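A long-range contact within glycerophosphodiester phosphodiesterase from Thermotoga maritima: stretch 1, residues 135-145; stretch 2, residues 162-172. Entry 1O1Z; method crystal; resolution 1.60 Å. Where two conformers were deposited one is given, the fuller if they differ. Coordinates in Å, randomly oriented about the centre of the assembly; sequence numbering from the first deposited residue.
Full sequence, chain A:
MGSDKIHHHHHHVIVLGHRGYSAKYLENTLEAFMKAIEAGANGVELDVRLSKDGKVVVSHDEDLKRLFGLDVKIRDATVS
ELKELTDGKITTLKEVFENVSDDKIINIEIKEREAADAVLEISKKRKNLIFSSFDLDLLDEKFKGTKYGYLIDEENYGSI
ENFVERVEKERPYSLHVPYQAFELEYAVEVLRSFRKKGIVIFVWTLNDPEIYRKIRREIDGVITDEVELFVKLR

Stretch 1, residues 135-145: DLDLLDEKFKG
Stretch 2 162-172: NFVERVEKERP

Two helices, 136-142 and 162-170, run nearly parallel, their N-to-C directions 18° apart and their axes 12.1 Å at closest approach. Side chains carry the contact across the gap, as where Arg 166 meets Asp 137 and Asp 140. In register, Leu 136 CA lies 9.5 Å from Arg 166 CA, and Asp 140 CA 6.9 Å from Glu 170 CA; the contact buries 350 Å² in total.

Stretch 2 enters already helical and stays so through Glu 170; its first contact is apolar. Phe 163 (chi1 t) brings the edge of its ring to buried Leu 136 (m, t), with Phe 163 CE1 4.1 Å from Leu 136 CD1.

One turn on, Arg 166 points toward stretch 1, extended t, t, t with chi4 at 127°. Its guanidinium lays one face over Leu 136, Arg 166 CZ 3.6 Å from Leu 136 CB, leaving its edge free for carboxylates. Asp 137 and Asp 140, both chi1 m, lie one helical turn apart and share that edge in salt bridges. Arg 166 NH2 donates to Asp 137 OD1 at 2.7 Å, nearly linearly, and to Asp 140 OD2 at 2.8 Å. Arg 166 NE reaches Asp 140 OD2 at 3.0 Å. The bond from Arg 166 NH1 to Asp 137 OD1, 3.2 Å, is weak. Arginine suits this place by combining reach, several donors and a flat face, with no donors pointing out of it, that can lie on Leu 136 CB.

Within stretch 2, Lys 169 NZ forms a salt bridge to Glu 170 OE2 at 2.9 Å. Glu 170 (m, m, chi3 -9°) also points toward stretch 1. Glu 170 OE2 lies 4.1 Å from Asp 140 OD2, a like-charge approach eased by water 1, which donates to Asp 140 OD2 at 2.9 Å and Glu 170 OE2 at 2.8 Å. Lys 144 (m, m, t, t), beyond its helix, swings its end back so that Lys 144 NZ bridges to Glu 170 OE1 at 2.7 Å.

Arg 171 leaves the helix with positive phi (50/63); Arg 171 NH2 donates to Lys 169 O at 2.9 Å.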

# COMPACT_ATOMS: atom_id res chain seq x y z
N ASP A 135 -7.59 -7.76 4.94
CA ASP A 135 -8.69 -7.96 5.89
C ASP A 135 -9.85 -7.04 5.51
O ASP A 135 -9.95 -5.90 5.95
CB ASP A 135 -8.14 -7.65 7.28
CG ASP A 135 -9.06 -8.03 8.41
OD1 ASP A 135 -10.28 -8.24 8.20
OD2 ASP A 135 -8.57 -8.13 9.59
N LEU A 136 -10.68 -7.54 4.61
CA LEU A 136 -11.70 -6.70 4.02
C LEU A 136 -12.75 -6.28 5.06
O LEU A 136 -13.24 -5.16 5.04
CB LEU A 136 -12.35 -7.39 2.82
CG LEU A 136 -11.33 -7.91 1.80
CD1 LEU A 136 -12.14 -8.42 0.60
CD2 LEU A 136 -10.32 -6.89 1.38
N ASP A 137 -13.07 -7.18 5.99
CA ASP A 137 -14.04 -6.85 7.04
C ASP A 137 -13.52 -5.70 7.90
O ASP A 137 -14.29 -4.86 8.34
CB ASP A 137 -14.35 -8.02 7.95
CG ASP A 137 -15.06 -9.16 7.27
OD1 ASP A 137 -15.50 -9.06 6.09
OD2 ASP A 137 -15.26 -10.23 7.90
N LEU A 138 -12.23 -5.69 8.21
CA LEU A 138 -11.65 -4.62 9.02
C LEU A 138 -11.91 -3.27 8.38
O LEU A 138 -12.31 -2.31 9.05
CB LEU A 138 -10.16 -4.85 9.21
CG LEU A 138 -9.38 -3.68 9.81
CD1 LEU A 138 -9.85 -3.43 11.23
CD2 LEU A 138 -7.89 -3.97 9.74
N LEU A 139 -11.69 -3.20 7.07
CA LEU A 139 -11.87 -1.93 6.35
C LEU A 139 -13.33 -1.52 6.41
O LEU A 139 -13.66 -0.37 6.72
CB LEU A 139 -11.39 -2.05 4.91
CG LEU A 139 -9.89 -2.33 4.78
CD1 LEU A 139 -9.53 -2.65 3.32
CD2 LEU A 139 -9.06 -1.18 5.31
N ASP A 140 -14.22 -2.46 6.11
CA ASP A 140 -15.65 -2.14 6.09
C ASP A 140 -16.19 -1.75 7.46
O ASP A 140 -17.14 -0.96 7.55
CB ASP A 140 -16.48 -3.29 5.57
CG ASP A 140 -16.21 -3.63 4.12
OD1 ASP A 140 -15.75 -2.78 3.34
OD2 ASP A 140 -16.55 -4.75 3.69
N GLU A 141 -15.63 -2.33 8.53
CA GLU A 141 -16.09 -2.06 9.88
C GLU A 141 -15.52 -0.78 10.49
O GLU A 141 -16.23 -0.08 11.23
CB GLU A 141 -15.76 -3.25 10.78
CG GLU A 141 -16.54 -4.50 10.42
CD GLU A 141 -15.98 -5.78 11.02
OE1 GLU A 141 -15.11 -5.68 11.92
OE2 GLU A 141 -16.40 -6.88 10.59
N LYS A 142 -14.26 -0.50 10.23
CA LYS A 142 -13.55 0.57 10.96
C LYS A 142 -13.11 1.74 10.11
O LYS A 142 -12.77 2.80 10.67
CB LYS A 142 -12.33 0.00 11.69
CG LYS A 142 -12.70 -0.90 12.85
CD LYS A 142 -11.50 -1.28 13.71
CE LYS A 142 -11.10 -0.18 14.66
NZ LYS A 142 -11.90 -0.22 15.92
N PHE A 143 -13.12 1.60 8.79
CA PHE A 143 -12.54 2.63 7.91
C PHE A 143 -13.58 3.38 7.08
O PHE A 143 -13.24 4.10 6.16
CB PHE A 143 -11.43 2.01 7.06
CG PHE A 143 -10.18 1.71 7.84
CD1 PHE A 143 -10.10 0.59 8.66
CD2 PHE A 143 -9.09 2.57 7.80
CE1 PHE A 143 -8.96 0.35 9.40
CE2 PHE A 143 -7.95 2.33 8.56
CZ PHE A 143 -7.88 1.20 9.34
N LYS A 144 -14.86 3.24 7.42
CA LYS A 144 -15.85 4.06 6.76
C LYS A 144 -15.53 5.53 6.97
O LYS A 144 -15.07 5.93 8.03
CB LYS A 144 -17.26 3.76 7.22
CG LYS A 144 -17.79 2.36 6.89
CD LYS A 144 -17.71 2.11 5.40
CE LYS A 144 -18.49 0.92 4.93
NZ LYS A 144 -18.35 0.89 3.45
N GLY A 145 -15.78 6.32 5.93
CA GLY A 145 -15.42 7.73 5.98
C GLY A 145 -13.97 8.08 5.70
O GLY A 145 -13.54 9.22 5.88
N ASN A 162 -19.71 -12.88 -4.97
CA ASN A 162 -19.76 -12.29 -3.64
C ASN A 162 -18.90 -11.03 -3.59
O ASN A 162 -19.25 -10.07 -2.91
CB ASN A 162 -19.30 -13.30 -2.59
CG ASN A 162 -20.34 -14.41 -2.33
OD1 ASN A 162 -21.53 -14.27 -2.65
ND2 ASN A 162 -19.88 -15.51 -1.75
N PHE A 163 -17.78 -11.04 -4.30
CA PHE A 163 -16.92 -9.87 -4.32
C PHE A 163 -17.61 -8.70 -5.00
O PHE A 163 -17.55 -7.58 -4.52
CB PHE A 163 -15.60 -10.18 -4.97
CG PHE A 163 -14.59 -9.11 -4.76
CD1 PHE A 163 -14.22 -8.73 -3.47
CD2 PHE A 163 -14.04 -8.49 -5.82
CE1 PHE A 163 -13.29 -7.72 -3.29
CE2 PHE A 163 -13.10 -7.47 -5.64
CZ PHE A 163 -12.75 -7.09 -4.39
N VAL A 164 -18.26 -8.96 -6.13
CA VAL A 164 -19.02 -7.91 -6.80
C VAL A 164 -20.09 -7.33 -5.89
O VAL A 164 -20.27 -6.13 -5.80
CB VAL A 164 -19.62 -8.44 -8.12
CG1 VAL A 164 -20.61 -7.43 -8.73
CG2 VAL A 164 -18.51 -8.81 -9.11
N GLU A 165 -20.80 -8.20 -5.15
CA GLU A 165 -21.83 -7.77 -4.21
C GLU A 165 -21.22 -6.87 -3.13
O GLU A 165 -21.76 -5.84 -2.79
CB GLU A 165 -22.50 -8.99 -3.58
CG GLU A 165 -23.38 -9.80 -4.52
CD GLU A 165 -23.84 -11.13 -3.92
OE1 GLU A 165 -23.50 -11.44 -2.75
OE2 GLU A 165 -24.55 -11.88 -4.63
N ARG A 166 -20.05 -7.27 -2.61
CA ARG A 166 -19.39 -6.51 -1.56
C ARG A 166 -18.97 -5.12 -2.02
O ARG A 166 -19.15 -4.15 -1.34
CB ARG A 166 -18.16 -7.27 -1.10
CG ARG A 166 -17.51 -6.68 0.10
CD ARG A 166 -16.31 -7.50 0.54
NE ARG A 166 -16.05 -7.13 1.90
CZ ARG A 166 -15.93 -7.94 2.94
NH1 ARG A 166 -15.93 -9.28 2.88
NH2 ARG A 166 -15.77 -7.36 4.07
N VAL A 167 -18.38 -5.06 -3.20
CA VAL A 167 -17.88 -3.80 -3.73
C VAL A 167 -19.06 -2.85 -3.99
O VAL A 167 -18.98 -1.67 -3.67
CB VAL A 167 -17.04 -4.04 -5.00
CG1 VAL A 167 -16.68 -2.72 -5.68
CG2 VAL A 167 -15.79 -4.78 -4.65
N GLU A 168 -20.15 -3.36 -4.55
CA GLU A 168 -21.38 -2.57 -4.73
C GLU A 168 -21.95 -2.04 -3.42
O GLU A 168 -22.32 -0.86 -3.29
CB GLU A 168 -22.44 -3.41 -5.45
CG GLU A 168 -22.12 -3.70 -6.90
CD GLU A 168 -22.66 -2.65 -7.86
OE1 GLU A 168 -22.39 -2.77 -9.08
OE2 GLU A 168 -23.37 -1.72 -7.41
N LYS A 169 -21.96 -2.90 -2.41
CA LYS A 169 -22.58 -2.59 -1.14
C LYS A 169 -21.76 -1.59 -0.32
O LYS A 169 -22.31 -0.72 0.34
CB LYS A 169 -22.80 -3.90 -0.35
CG LYS A 169 -23.08 -3.74 1.09
CD LYS A 169 -23.46 -5.06 1.72
CE LYS A 169 -24.20 -4.78 3.00
NZ LYS A 169 -23.30 -4.05 3.95
N GLU A 170 -20.44 -1.74 -0.36
CA GLU A 170 -19.53 -1.02 0.53
C GLU A 170 -18.81 0.15 -0.10
O GLU A 170 -18.35 1.04 0.61
CB GLU A 170 -18.48 -1.97 1.10
CG GLU A 170 -19.06 -3.09 1.94
CD GLU A 170 -19.75 -2.68 3.24
OE1 GLU A 170 -19.67 -1.50 3.63
OE2 GLU A 170 -20.42 -3.56 3.82
N ARG A 171 -18.73 0.17 -1.43
CA ARG A 171 -18.11 1.26 -2.17
C ARG A 171 -16.72 1.62 -1.65
O ARG A 171 -16.48 2.76 -1.21
CB ARG A 171 -19.04 2.48 -2.16
CG ARG A 171 -20.52 2.16 -2.46
CD ARG A 171 -21.39 1.92 -1.20
NE ARG A 171 -21.33 3.06 -0.28
CZ ARG A 171 -21.54 3.01 1.03
NH1 ARG A 171 -21.45 4.14 1.72
NH2 ARG A 171 -21.82 1.87 1.66
N PRO A 172 -15.78 0.70 -1.74
CA PRO A 172 -14.38 1.06 -1.48
C PRO A 172 -13.95 2.12 -2.48
O PRO A 172 -14.40 2.17 -3.62
CB PRO A 172 -13.61 -0.25 -1.71
CG PRO A 172 -14.46 -0.97 -2.71
CD PRO A 172 -15.89 -0.68 -2.27
O HOH W 1 -19.17 -6.02 3.79
O HOH W 2 -16.22 2.94 1.66